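Local atomic coordinates of water-Soluble Chlorophyll Protein (Brassica oleracea var. botrytis, PDB entry 6S2Z), a protein that binds chlorophyll b as a water-soluble tetramer, probably as a pigment carrier, and belongs to the Kunitz-type protease inhibitor family. Residues Q3-N8 and G131-K136; C41-T46 and P88-L93; P54-S59 and F82-W87. All coordinates share one frame; numbering follows the deposited sequence.

The three contacts join different parts of a Kunitz-type beta-trefoil chain. Contact 1 lies away from the chlorophyll, on the opposite side of the chain's centre from contact 2; their centres are about 28 Å apart. It is partly buried and held by a tyrosine hydroxyl and a water. Contacts 2 and 3 both touch chlorophyll b, and their centres are about 12 Å apart. Contact 2 is partly buried and covalent, with a disulfide and apolar packing. Contact 3 is buried and mixes a backbone bridge with aromatic packing. The two share the loop after strand 78-82, and I45 of contact 2 packs on F82 of contact 3.

Contact 1: residues Q3-N8 and G131-K136; sequences QVKDSN and GAHTYK
Y135 reaches from strand 135-139 to the N-terminal segment 3-8. Its CB points toward that segment. CG is anti to the carbonyl carbon (chi1 -65°), and the ring extends from there to V4 and K5. CE1 meets both methyls of V4, CG1 and CG2. On the other side of the ring's long axis, CE2 comes within 3.4 Å of K5 O, which approaches obliquely. CZ lies under V4 CG1. This methyl sits over one face of the ring, 4.1 Å from its centroid, in a CH-pi contact. At the tip, Y135 OH accepts a hydrogen bond from K5 N at 2.8 Å. The bond is fairly straight, with an angle of 162° at the hydrogen. The same hydroxyl touches V4 CA and K5 CB, so the phenol end meets both polar and apolar atoms.

H133 makes the second half of the contact. D6 O lies over one face of its ring, 3.6 Å from CG and offset toward the rim. A132 CB lies over the opposite face. K5 CB is 4.0 Å from H133 ND1 and comes in obliquely, while the end of the lysine chain leads away. A water donates to K5 O and H133 O, and so links the two backbones.

D6 points its CB away from segment 131-136, though its end comes nearer. Its OD1 accepts from N8 N at 2.8 Å in an Asx turn, and also from N10 N. Around the contact, V4 and Y135 both pack on I126 of strand 125-128. Y135 pairs through its backbone with V169, and S7 with F171, so strand 169-173 borders both segments. The contact thus fastens the N-terminal segment beside the antiparallel sheet that contains strands 125-128 and 135-139.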
loop_
_atom_site.group_PDB
_atom_site.type_symbol
_atom_site.label_atom_id
_atom_site.label_comp_id
_atom_site.label_asym_id
_atom_site.label_seq_id
_atom_site.Cartn_x
_atom_site.Cartn_y
_atom_site.Cartn_z
ATOM N N GLN A 3 -23.937 -31.100 17.901
ATOM C CA GLN A 3 -23.569 -29.761 18.308
ATOM C C GLN A 3 -22.085 -29.583 18.018
ATOM O O GLN A 3 -21.274 -30.416 18.412
ATOM C CB GLN A 3 -23.851 -29.553 19.797
ATOM C CG GLN A 3 -25.332 -29.492 20.153
ATOM C CD GLN A 3 -25.518 -29.419 21.651
ATOM O OE1 GLN A 3 -24.560 -29.481 22.422
ATOM N NE2 GLN A 3 -26.761 -29.290 22.081
ATOM N N VAL A 4 -21.756 -28.483 17.335
ATOM C CA VAL A 4 -20.383 -28.064 17.116
ATOM C C VAL A 4 -19.840 -27.586 18.457
ATOM O O VAL A 4 -20.521 -26.851 19.161
ATOM C CB VAL A 4 -20.326 -26.990 16.005
ATOM C CG1 VAL A 4 -18.961 -26.314 15.897
ATOM C CG2 VAL A 4 -20.720 -27.570 14.658
ATOM N N LYS A 5 -18.622 -28.011 18.811
ATOM C CA LYS A 5 -18.022 -27.662 20.093
ATOM C C LYS A 5 -16.843 -26.706 19.890
ATOM O O LYS A 5 -16.064 -26.845 18.957
ATOM C CB LYS A 5 -17.604 -28.932 20.843
ATOM C CG LYS A 5 -18.757 -29.872 21.183
ATOM C CD LYS A 5 -18.426 -30.909 22.242
ATOM C CE LYS A 5 -19.524 -31.941 22.432
ATOM N NZ LYS A 5 -19.022 -33.138 23.153
ATOM N N ASP A 6 -16.708 -25.728 20.780
ATOM C CA ASP A 6 -15.580 -24.817 20.757
ATOM C C ASP A 6 -14.360 -25.521 21.346
ATOM O O ASP A 6 -14.457 -26.668 21.763
ATOM C CB ASP A 6 -15.920 -23.511 21.476
ATOM C CG ASP A 6 -16.186 -23.651 22.972
ATOM O OD1 ASP A 6 -15.624 -24.591 23.605
ATOM O OD2 ASP A 6 -16.966 -22.820 23.493
ATOM N N SER A 7 -13.237 -24.804 21.433
ATOM C CA SER A 7 -11.961 -25.394 21.811
ATOM C C SER A 7 -11.924 -25.775 23.294
ATOM O O SER A 7 -10.963 -26.388 23.744
ATOM C CB SER A 7 -10.812 -24.486 21.454
ATOM O OG SER A 7 -10.856 -23.308 22.247
ATOM N N ASN A 8 -12.969 -25.416 24.047
ATOM C CA ASN A 8 -13.055 -25.769 25.459
ATOM C C ASN A 8 -14.068 -26.900 25.671
ATOM O O ASN A 8 -14.327 -27.289 26.811
ATOM C CB ASN A 8 -13.480 -24.576 26.317
ATOM C CG ASN A 8 -12.430 -23.493 26.457
ATOM O OD1 ASN A 8 -11.238 -23.777 26.610
ATOM N ND2 ASN A 8 -12.890 -22.251 26.473
ATOM N N GLY A 131 -9.307 -35.470 15.297
ATOM C CA GLY A 131 -8.775 -34.537 16.269
ATOM C C GLY A 131 -9.930 -34.041 17.121
ATOM O O GLY A 131 -11.075 -34.079 16.678
ATOM N N ALA A 132 -9.620 -33.625 18.349
ATOM C CA ALA A 132 -10.624 -33.117 19.266
ATOM C C ALA A 132 -11.065 -31.724 18.812
ATOM O O ALA A 132 -10.233 -30.885 18.458
ATOM C CB ALA A 132 -10.059 -33.112 20.668
ATOM N N HIS A 133 -12.389 -31.519 18.785
ATOM C CA HIS A 133 -13.009 -30.242 18.463
ATOM C C HIS A 133 -12.372 -29.640 17.211
ATOM O O HIS A 133 -12.168 -28.430 17.144
ATOM C CB HIS A 133 -12.917 -29.269 19.652
ATOM C CG HIS A 133 -12.987 -29.892 21.008
ATOM N ND1 HIS A 133 -14.028 -30.731 21.395
ATOM C CD2 HIS A 133 -12.170 -29.774 22.083
ATOM C CE1 HIS A 133 -13.836 -31.122 22.643
ATOM N NE2 HIS A 133 -12.703 -30.539 23.091
ATOM N N THR A 134 -12.025 -30.496 16.244
ATOM C CA THR A 134 -11.503 -30.065 14.957
ATOM C C THR A 134 -12.581 -30.248 13.892
ATOM O O THR A 134 -13.286 -31.252 13.884
ATOM C CB THR A 134 -10.234 -30.842 14.604
ATOM O OG1 THR A 134 -9.264 -30.601 15.624
ATOM C CG2 THR A 134 -9.680 -30.505 13.238
ATOM N N TYR A 135 -12.705 -29.281 12.984
ATOM C CA TYR A 135 -13.816 -29.269 12.044
ATOM C C TYR A 135 -13.316 -28.867 10.654
ATOM O O TYR A 135 -12.198 -28.378 10.515
ATOM C CB TYR A 135 -14.930 -28.335 12.536
ATOM C CG TYR A 135 -15.602 -28.776 13.816
ATOM C CD1 TYR A 135 -16.719 -29.602 13.795
ATOM C CD2 TYR A 135 -15.126 -28.367 15.050
ATOM C CE1 TYR A 135 -17.332 -30.027 14.964
ATOM C CE2 TYR A 135 -15.725 -28.778 16.226
ATOM C CZ TYR A 135 -16.825 -29.620 16.185
ATOM O OH TYR A 135 -17.413 -30.025 17.345
ATOM N N LYS A 136 -14.142 -29.104 9.627
ATOM C CA LYS A 136 -13.890 -28.504 8.330
ATOM C C LYS A 136 -15.129 -27.719 7.917
ATOM O O LYS A 136 -16.202 -27.921 8.479
ATOM C CB LYS A 136 -13.435 -29.525 7.283
ATOM C CG LYS A 136 -14.416 -30.652 6.999
ATOM C CD LYS A 136 -13.975 -31.556 5.876
ATOM C CE LYS A 136 -14.969 -32.636 5.481
ATOM N NZ LYS A 136 -14.566 -33.248 4.187
HETATM O O HOH W 1 -13.717 -26.112 18.201
#

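Contact 2: residues C41-T46 and P88-L93; sequences CPLGIT and PVCNEL. With CHL (chlorophyll b), chain B.
C41 and C90 are joined by a disulfide, with their SG atoms 2.0 Å apart. The C-S-S-C torsion is -91°, close to the relaxed right angle. Both CB atoms point across the contact. Each SG lies beside its own backbone N (chi1 -57° and -58°), and there the two sulfurs meet. C90, L43 and V89 are buried around this bridge and the pigment. L43 lays its CG against C90 SG at 3.7 Å. Its two methyls then divide the chlorophyll between them. CD2 meets the vinyl carbon CAB at 3.5 Å, and CD1 lies near the formyl oxygen OMC. V89 CG2 comes to the same OMC at 3.3 Å and also touches L43 CD1 more loosely.

The outer side is more open to solvent. P42 and L93 are partly exposed and meet through a single close methyl contact, L93 CD1 to P42 CB at 3.5 Å, beside the cis peptide bond that precedes P42. The chain of E92 bends back and brings OE2 to 4.0 Å from C41 CB; E92 itself is exposed to solvent. C90 to L93 form a type I turn, closed by a weak bond from L93 N to C90 O.

P88 also touches the formyl group and packs on L152 of the second subunit. The covalent bridge ties segment 41-46, which runs into strand 44-47, to the loop after strand 78-82. A disulfide and apolar side chains, with no salt bridge, thus join the two segments where L43, P88 and V89 line the formyl side of the pigment.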
loop_
_atom_site.group_PDB
_atom_site.type_symbol
_atom_site.label_atom_id
_atom_site.label_comp_id
_atom_site.label_asym_id
_atom_site.label_seq_id
_atom_site.Cartn_x
_atom_site.Cartn_y
_atom_site.Cartn_z
ATOM N N CYS A 41 -11.454 -4.336 -2.933
ATOM C CA CYS A 41 -12.729 -4.882 -2.504
ATOM C C CYS A 41 -13.258 -5.782 -3.612
ATOM O O CYS A 41 -13.146 -5.425 -4.775
ATOM C CB CYS A 41 -13.751 -3.798 -2.188
ATOM S SG CYS A 41 -13.177 -2.650 -0.918
ATOM N N PRO A 42 -13.834 -6.966 -3.291
ATOM C CA PRO A 42 -13.965 -7.412 -1.897
ATOM C C PRO A 42 -12.696 -8.048 -1.322
ATOM O O PRO A 42 -11.867 -8.558 -2.059
ATOM C CB PRO A 42 -15.110 -8.437 -1.989
ATOM C CG PRO A 42 -15.005 -9.015 -3.394
ATOM C CD PRO A 42 -14.437 -7.905 -4.258
ATOM N N LEU A 43 -12.569 -8.033 0.009
ATOM C CA LEU A 43 -11.440 -8.625 0.700
ATOM C C LEU A 43 -11.524 -10.146 0.648
ATOM O O LEU A 43 -12.616 -10.704 0.601
ATOM C CB LEU A 43 -11.433 -8.149 2.163
ATOM C CG LEU A 43 -11.248 -6.636 2.333
ATOM C CD1 LEU A 43 -11.665 -6.169 3.719
ATOM C CD2 LEU A 43 -9.808 -6.227 2.008
ATOM N N GLY A 44 -10.366 -10.810 0.739
ATOM C CA GLY A 44 -10.355 -12.246 0.951
ATOM C C GLY A 44 -10.122 -12.568 2.419
ATOM O O GLY A 44 -10.200 -11.677 3.260
ATOM N N ILE A 45 -9.837 -13.841 2.713
ATOM C CA ILE A 45 -9.654 -14.320 4.073
ATOM C C ILE A 45 -8.380 -15.147 4.094
ATOM O O ILE A 45 -8.116 -15.911 3.177
ATOM C CB ILE A 45 -10.869 -15.135 4.571
ATOM C CG1 ILE A 45 -12.183 -14.421 4.259
ATOM C CG2 ILE A 45 -10.746 -15.450 6.060
ATOM C CD1 ILE A 45 -13.410 -15.096 4.885
ATOM N N THR A 46 -7.583 -14.952 5.140
ATOM C CA THR A 46 -6.212 -15.409 5.183
ATOM C C THR A 46 -5.966 -15.920 6.600
ATOM O O THR A 46 -6.570 -15.416 7.556
ATOM C CB THR A 46 -5.276 -14.229 4.857
ATOM O OG1 THR A 46 -5.670 -13.702 3.587
ATOM C CG2 THR A 46 -3.815 -14.616 4.831
ATOM N N PRO A 88 -12.617 -0.015 8.059
ATOM C CA PRO A 88 -12.310 1.164 7.245
ATOM C C PRO A 88 -12.404 1.072 5.728
ATOM O O PRO A 88 -12.396 2.105 5.065
ATOM C CB PRO A 88 -10.823 1.431 7.525
ATOM C CG PRO A 88 -10.262 0.096 7.930
ATOM C CD PRO A 88 -11.403 -0.635 8.600
ATOM N N VAL A 89 -12.437 -0.146 5.177
ATOM C CA VAL A 89 -12.552 -0.300 3.734
ATOM C C VAL A 89 -13.656 -1.301 3.387
ATOM O O VAL A 89 -14.018 -2.149 4.201
ATOM C CB VAL A 89 -11.204 -0.681 3.089
ATOM C CG1 VAL A 89 -10.140 0.381 3.322
ATOM C CG2 VAL A 89 -10.715 -2.038 3.555
ATOM N N CYS A 90 -14.162 -1.192 2.147
ATOM C CA CYS A 90 -15.068 -2.161 1.551
ATOM C C CYS A 90 -16.417 -2.120 2.253
ATOM O O CYS A 90 -17.024 -3.161 2.494
ATOM C CB CYS A 90 -14.489 -3.572 1.614
ATOM S SG CYS A 90 -12.884 -3.701 0.781
ATOM N N ASN A 91 -16.888 -0.898 2.514
ATOM C CA ASN A 91 -18.011 -0.647 3.409
ATOM C C ASN A 91 -19.358 -0.792 2.716
ATOM O O ASN A 91 -20.376 -0.881 3.391
ATOM C CB ASN A 91 -17.904 0.731 4.049
ATOM C CG ASN A 91 -16.988 0.668 5.240
ATOM O OD1 ASN A 91 -15.948 1.328 5.241
ATOM N ND2 ASN A 91 -17.341 -0.176 6.203
ATOM N N GLU A 92 -19.342 -0.765 1.383
ATOM C CA GLU A 92 -20.536 -0.929 0.574
ATOM C C GLU A 92 -20.917 -2.411 0.560
ATOM O O GLU A 92 -22.025 -2.743 0.147
ATOM C CB GLU A 92 -20.327 -0.299 -0.810
ATOM C CG GLU A 92 -19.192 -0.925 -1.626
ATOM C CD GLU A 92 -17.734 -0.674 -1.227
ATOM O OE1 GLU A 92 -17.476 0.221 -0.381
ATOM O OE2 GLU A 92 -16.844 -1.364 -1.786
ATOM N N LEU A 93 -20.001 -3.265 1.063
ATOM C CA LEU A 93 -20.142 -4.717 1.138
ATOM C C LEU A 93 -20.347 -5.132 2.593
ATOM O O LEU A 93 -19.912 -4.428 3.498
ATOM C CB LEU A 93 -18.875 -5.373 0.579
ATOM C CG LEU A 93 -18.626 -5.135 -0.914
ATOM C CD1 LEU A 93 -17.389 -5.887 -1.387
ATOM C CD2 LEU A 93 -19.845 -5.521 -1.761
HETATM MG MG CHL B . -6.518 -7.514 7.520
HETATM C CHA CHL B . -4.211 -9.194 9.355
HETATM C CHB CHL B . -4.136 -7.088 5.168
HETATM C CHC CHL B . -8.549 -5.327 5.928
HETATM C CHD CHL B . -8.545 -7.274 10.371
HETATM N NA CHL B . -4.654 -8.209 7.183
HETATM C C1A CHL B . -3.962 -8.940 7.930
HETATM C C2A CHL B . -2.727 -9.472 7.332
HETATM C C3A CHL B . -2.620 -8.644 6.098
HETATM C C4A CHL B . -3.891 -7.922 6.145
HETATM C CMA CHL B . -1.466 -7.681 6.202
HETATM C CAA CHL B . -2.655 -10.986 7.184
HETATM C CBA CHL B . -1.467 -11.515 6.423
HETATM C CGA CHL B . -0.210 -11.801 7.188
HETATM O O1A CHL B . -0.072 -12.811 7.740
HETATM O O2A CHL B . 0.870 -10.880 7.166
HETATM N NB CHL B . -6.373 -6.402 5.784
HETATM C C1B CHL B . -5.346 -6.301 4.955
HETATM C C2B CHL B . -5.484 -5.382 3.833
HETATM C C3B CHL B . -6.800 -4.874 4.086
HETATM C C4B CHL B . -7.249 -5.559 5.291
HETATM C CMB CHL B . -4.522 -5.051 2.743
HETATM C CAB CHL B . -7.556 -3.890 3.294
HETATM C CBB CHL B . -7.062 -2.783 2.889
HETATM N NC CHL B . -8.243 -6.479 8.036
HETATM C C1C CHL B . -8.927 -5.633 7.303
HETATM C C2C CHL B . -10.104 -5.080 7.965
HETATM C C3C CHL B . -10.115 -5.645 9.263
HETATM C C4C CHL B . -8.918 -6.469 9.199
HETATM C CMC CHL B . -11.115 -4.120 7.503
HETATM O OMC CHL B . -11.123 -3.690 6.407
HETATM C CAC CHL B . -11.090 -5.403 10.373
HETATM C CBC CHL B . -10.684 -4.222 11.174
HETATM N ND CHL B . -6.489 -8.096 9.475
HETATM C C1D CHL B . -7.268 -7.958 10.518
HETATM C C2D CHL B . -6.707 -8.571 11.742
HETATM C C3D CHL B . -5.465 -9.082 11.193
HETATM C C4D CHL B . -5.437 -8.769 9.943
HETATM C CMD CHL B . -7.173 -8.767 13.152
HETATM C CAD CHL B . -4.233 -9.809 11.545
HETATM O OBD CHL B . -3.969 -10.286 12.663
HETATM C CBD CHL B . -3.387 -9.914 10.348
HETATM C CGD CHL B . -2.012 -9.397 10.586
HETATM O O1D CHL B . -1.082 -10.104 10.557
HETATM O O2D CHL B . -1.747 -8.052 10.875
HETATM C CED CHL B . -0.522 -7.666 11.374
HETATM C C1 CHL B . 1.666 -10.441 8.227
HETATM C C2 CHL B . 2.652 -9.506 7.617
HETATM C C3 CHL B . 3.106 -8.440 8.263
HETATM C C4 CHL B . 2.673 -8.171 9.636
HETATM C C5 CHL B . 4.061 -7.511 7.630
HETATM C C6 CHL B . 3.438 -6.147 7.508
HETATM C C7 CHL B . 2.052 -6.131 6.920
HETATM C C8 CHL B . 1.526 -4.710 6.871
HETATM C C9 CHL B . 0.489 -4.437 7.937
HETATM C C10 CHL B . 1.013 -4.360 5.494
HETATM C C11 CHL B . 2.170 -4.195 4.572
HETATM C C12 CHL B . 1.730 -3.391 3.386
HETATM C C13 CHL B . 2.614 -3.599 2.176
HETATM C C14 CHL B . 3.995 -3.033 2.371
HETATM C C15 CHL B . 1.964 -2.959 0.971
HETATM C C16 CHL B . 2.589 -3.451 -0.322
HETATM C C17 CHL B . 1.987 -2.783 -1.546
HETATM C C18 CHL B . 2.309 -3.580 -2.788
HETATM C C19 CHL B . 1.147 -3.594 -3.719
HETATM C C20 CHL B . 3.450 -2.938 -3.487
#

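Contact 3: residues P54-S59 and F82-W87; sequences PGLPVS and FRSEIW. With CHL (chlorophyll b), chain B.
F82, at the end of strand 78-82, faces V58 in an antiparallel non-hydrogen-bonded pair. V58 CG1 approaches its ring obliquely, 3.4 Å from F82 CD1. L56 CD2 packs on F82 CD1 as well. At the ring edge, near its plane, lie two carbonyl oxygens, L56 O and P57 O. F82 CA also makes a CA-H...O contact with P57 O.

R83 follows, and its N donates to the same P57 O at 2.7 Å. The donor is tilted 30° from the carbonyl plane. This oxygen thus meets two successive residues of segment 82-87. The arginine chain bends at chi2 and chi3 and wraps beside S59, with R83 CD 3.4 Å from S59 OG.

S84 brings its CB to L56 CD1. Its OG is anti to the backbone N (chi1 -170°), which turns it to I86 O. It donates there at 2.6 Å, in the carbonyl plane and on a lone pair. I86 O itself lies 3.3 Å from the chlorophyll ethyl carbon CBC.

W87 ends the segment. L56 CD2 meets its CZ3 at the ring edge at 3.6 Å. The formyl carbon CMC of the chlorophyll sits over one indole face, so the tryptophan forms part of the pigment pocket.

L56, F82 and W87 all pack on P32, the axial magnesium-binding residue, in strand 30-33. F82 and W87 also touch I113 of strand 111-113. P57 lies against F19 of strand 18-22, and Y52 of the second subunit reaches it too.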
loop_
_atom_site.group_PDB
_atom_site.type_symbol
_atom_site.label_atom_id
_atom_site.label_comp_id
_atom_site.label_asym_id
_atom_site.label_seq_id
_atom_site.Cartn_x
_atom_site.Cartn_y
_atom_site.Cartn_z
ATOM N N PRO A 54 -5.031 -13.810 17.332
ATOM C CA PRO A 54 -6.061 -14.832 17.528
ATOM C C PRO A 54 -7.044 -14.946 16.366
ATOM O O PRO A 54 -7.817 -15.909 16.310
ATOM C CB PRO A 54 -6.764 -14.345 18.806
ATOM C CG PRO A 54 -6.658 -12.805 18.731
ATOM C CD PRO A 54 -5.314 -12.562 18.078
ATOM N N GLY A 55 -6.987 -13.955 15.455
ATOM C CA GLY A 55 -7.926 -13.786 14.357
ATOM C C GLY A 55 -8.939 -12.669 14.619
ATOM O O GLY A 55 -9.073 -12.167 15.739
ATOM N N LEU A 56 -9.682 -12.294 13.577
ATOM C CA LEU A 56 -10.805 -11.402 13.758
ATOM C C LEU A 56 -12.036 -12.238 14.118
ATOM O O LEU A 56 -12.292 -13.263 13.498
ATOM C CB LEU A 56 -11.011 -10.564 12.492
ATOM C CG LEU A 56 -12.030 -9.432 12.644
ATOM C CD1 LEU A 56 -11.500 -8.331 13.573
ATOM C CD2 LEU A 56 -12.418 -8.872 11.287
ATOM N N PRO A 57 -12.804 -11.855 15.161
ATOM C CA PRO A 57 -13.978 -12.621 15.579
ATOM C C PRO A 57 -15.052 -12.786 14.511
ATOM O O PRO A 57 -15.282 -11.870 13.710
ATOM C CB PRO A 57 -14.556 -11.781 16.726
ATOM C CG PRO A 57 -13.334 -11.089 17.292
ATOM C CD PRO A 57 -12.500 -10.740 16.073
ATOM N N VAL A 58 -15.709 -13.957 14.548
ATOM C CA VAL A 58 -16.874 -14.234 13.722
ATOM C C VAL A 58 -18.052 -14.674 14.596
ATOM O O VAL A 58 -17.897 -15.038 15.772
ATOM C CB VAL A 58 -16.563 -15.302 12.666
ATOM C CG1 VAL A 58 -15.335 -14.941 11.848
ATOM C CG2 VAL A 58 -16.402 -16.668 13.326
ATOM N N SER A 59 -19.243 -14.650 13.984
ATOM C CA SER A 59 -20.412 -15.262 14.586
ATOM C C SER A 59 -21.142 -16.072 13.523
ATOM O O SER A 59 -21.017 -15.800 12.324
ATOM C CB SER A 59 -21.305 -14.240 15.246
ATOM O OG SER A 59 -21.858 -13.367 14.278
ATOM N N PHE A 82 -17.743 -11.760 9.934
ATOM C CA PHE A 82 -16.775 -11.081 10.773
ATOM C C PHE A 82 -17.476 -10.030 11.633
ATOM O O PHE A 82 -18.417 -9.365 11.198
ATOM C CB PHE A 82 -15.669 -10.484 9.902
ATOM C CG PHE A 82 -14.581 -11.452 9.537
ATOM C CD1 PHE A 82 -13.870 -12.118 10.523
ATOM C CD2 PHE A 82 -14.266 -11.690 8.207
ATOM C CE1 PHE A 82 -12.832 -12.969 10.180
ATOM C CE2 PHE A 82 -13.239 -12.556 7.864
ATOM C CZ PHE A 82 -12.520 -13.188 8.851
ATOM N N ARG A 83 -17.000 -9.900 12.871
ATOM C CA ARG A 83 -17.599 -8.987 13.824
ATOM C C ARG A 83 -16.521 -8.003 14.242
ATOM O O ARG A 83 -15.563 -8.387 14.921
ATOM C CB ARG A 83 -18.123 -9.750 15.043
ATOM C CG ARG A 83 -19.193 -10.789 14.741
ATOM C CD ARG A 83 -20.516 -10.241 14.239
ATOM N NE ARG A 83 -21.215 -9.324 15.129
ATOM C CZ ARG A 83 -21.812 -9.671 16.274
ATOM N NH1 ARG A 83 -21.775 -10.921 16.708
ATOM N NH2 ARG A 83 -22.434 -8.759 17.002
ATOM N N SER A 84 -16.694 -6.744 13.802
ATOM C CA SER A 84 -15.739 -5.675 14.048
ATOM C C SER A 84 -16.418 -4.304 14.011
ATOM O O SER A 84 -17.029 -3.931 13.012
ATOM C CB SER A 84 -14.615 -5.724 13.062
ATOM O OG SER A 84 -13.614 -4.824 13.485
ATOM N N GLU A 85 -16.261 -3.548 15.103
ATOM C CA GLU A 85 -16.680 -2.154 15.166
ATOM C C GLU A 85 -15.966 -1.364 14.072
ATOM O O GLU A 85 -16.598 -0.710 13.255
ATOM C CB GLU A 85 -16.370 -1.549 16.541
ATOM C CG GLU A 85 -17.418 -0.544 16.995
ATOM C CD GLU A 85 -18.682 -1.229 17.483
ATOM O OE1 GLU A 85 -18.862 -1.327 18.717
ATOM O OE2 GLU A 85 -19.464 -1.694 16.631
ATOM N N ILE A 86 -14.634 -1.451 14.081
ATOM C CA ILE A 86 -13.767 -0.813 13.104
ATOM C C ILE A 86 -13.827 -1.615 11.802
ATOM O O ILE A 86 -13.616 -2.828 11.808
ATOM C CB ILE A 86 -12.334 -0.741 13.682
ATOM C CG1 ILE A 86 -12.248 0.280 14.826
ATOM C CG2 ILE A 86 -11.300 -0.474 12.584
ATOM C CD1 ILE A 86 -11.633 -0.252 16.106
ATOM N N TRP A 87 -14.131 -0.929 10.698
ATOM C CA TRP A 87 -14.101 -1.516 9.365
ATOM C C TRP A 87 -13.889 -0.389 8.354
ATOM O O TRP A 87 -14.858 0.208 7.877
ATOM C CB TRP A 87 -15.392 -2.314 9.118
ATOM C CG TRP A 87 -15.327 -3.322 8.005
ATOM C CD1 TRP A 87 -15.607 -3.107 6.684
ATOM C CD2 TRP A 87 -15.003 -4.720 8.125
ATOM N NE1 TRP A 87 -15.435 -4.264 5.969
ATOM C CE2 TRP A 87 -15.071 -5.271 6.827
ATOM C CE3 TRP A 87 -14.644 -5.555 9.189
ATOM C CZ2 TRP A 87 -14.805 -6.616 6.579
ATOM C CZ3 TRP A 87 -14.382 -6.888 8.943
ATOM C CH2 TRP A 87 -14.457 -7.409 7.652
HETATM MG MG CHL B . -6.518 -7.514 7.520
HETATM C CHA CHL B . -4.211 -9.194 9.355
HETATM C CHB CHL B . -4.136 -7.088 5.168
HETATM C CHC CHL B . -8.549 -5.327 5.928
HETATM C CHD CHL B . -8.545 -7.274 10.371
HETATM N NA CHL B . -4.654 -8.209 7.183
HETATM C C1A CHL B . -3.962 -8.940 7.930
HETATM C C2A CHL B . -2.727 -9.472 7.332
HETATM C C3A CHL B . -2.620 -8.644 6.098
HETATM C C4A CHL B . -3.891 -7.922 6.145
HETATM C CMA CHL B . -1.466 -7.681 6.202
HETATM C CAA CHL B . -2.655 -10.986 7.184
HETATM C CBA CHL B . -1.467 -11.515 6.423
HETATM C CGA CHL B . -0.210 -11.801 7.188
HETATM O O1A CHL B . -0.072 -12.811 7.740
HETATM O O2A CHL B . 0.870 -10.880 7.166
HETATM N NB CHL B . -6.373 -6.402 5.784
HETATM C C1B CHL B . -5.346 -6.301 4.955
HETATM C C2B CHL B . -5.484 -5.382 3.833
HETATM C C3B CHL B . -6.800 -4.874 4.086
HETATM C C4B CHL B . -7.249 -5.559 5.291
HETATM C CMB CHL B . -4.522 -5.051 2.743
HETATM C CAB CHL B . -7.556 -3.890 3.294
HETATM C CBB CHL B . -7.062 -2.783 2.889
HETATM N NC CHL B . -8.243 -6.479 8.036
HETATM C C1C CHL B . -8.927 -5.633 7.303
HETATM C C2C CHL B . -10.104 -5.080 7.965
HETATM C C3C CHL B . -10.115 -5.645 9.263
HETATM C C4C CHL B . -8.918 -6.469 9.199
HETATM C CMC CHL B . -11.115 -4.120 7.503
HETATM O OMC CHL B . -11.123 -3.690 6.407
HETATM C CAC CHL B . -11.090 -5.403 10.373
HETATM C CBC CHL B . -10.684 -4.222 11.174
HETATM N ND CHL B . -6.489 -8.096 9.475
HETATM C C1D CHL B . -7.268 -7.958 10.518
HETATM C C2D CHL B . -6.707 -8.571 11.742
HETATM C C3D CHL B . -5.465 -9.082 11.193
HETATM C C4D CHL B . -5.437 -8.769 9.943
HETATM C CMD CHL B . -7.173 -8.767 13.152
HETATM C CAD CHL B . -4.233 -9.809 11.545
HETATM O OBD CHL B . -3.969 -10.286 12.663
HETATM C CBD CHL B . -3.387 -9.914 10.348
HETATM C CGD CHL B . -2.012 -9.397 10.586
HETATM O O1D CHL B . -1.082 -10.104 10.557
HETATM O O2D CHL B . -1.747 -8.052 10.875
HETATM C CED CHL B . -0.522 -7.666 11.374
HETATM C C1 CHL B . 1.666 -10.441 8.227
HETATM C C2 CHL B . 2.652 -9.506 7.617
HETATM C C3 CHL B . 3.106 -8.440 8.263
HETATM C C4 CHL B . 2.673 -8.171 9.636
HETATM C C5 CHL B . 4.061 -7.511 7.630
HETATM C C6 CHL B . 3.438 -6.147 7.508
HETATM C C7 CHL B . 2.052 -6.131 6.920
HETATM C C8 CHL B . 1.526 -4.710 6.871
HETATM C C9 CHL B . 0.489 -4.437 7.937
HETATM C C10 CHL B . 1.013 -4.360 5.494
HETATM C C11 CHL B . 2.170 -4.195 4.572
HETATM C C12 CHL B . 1.730 -3.391 3.386
HETATM C C13 CHL B . 2.614 -3.599 2.176
HETATM C C14 CHL B . 3.995 -3.033 2.371
HETATM C C15 CHL B . 1.964 -2.959 0.971
HETATM C C16 CHL B . 2.589 -3.451 -0.322
HETATM C C17 CHL B . 1.987 -2.783 -1.546
HETATM C C18 CHL B . 2.309 -3.580 -2.788
HETATM C C19 CHL B . 1.147 -3.594 -3.719
HETATM C C20 CHL B . 3.450 -2.938 -3.487
#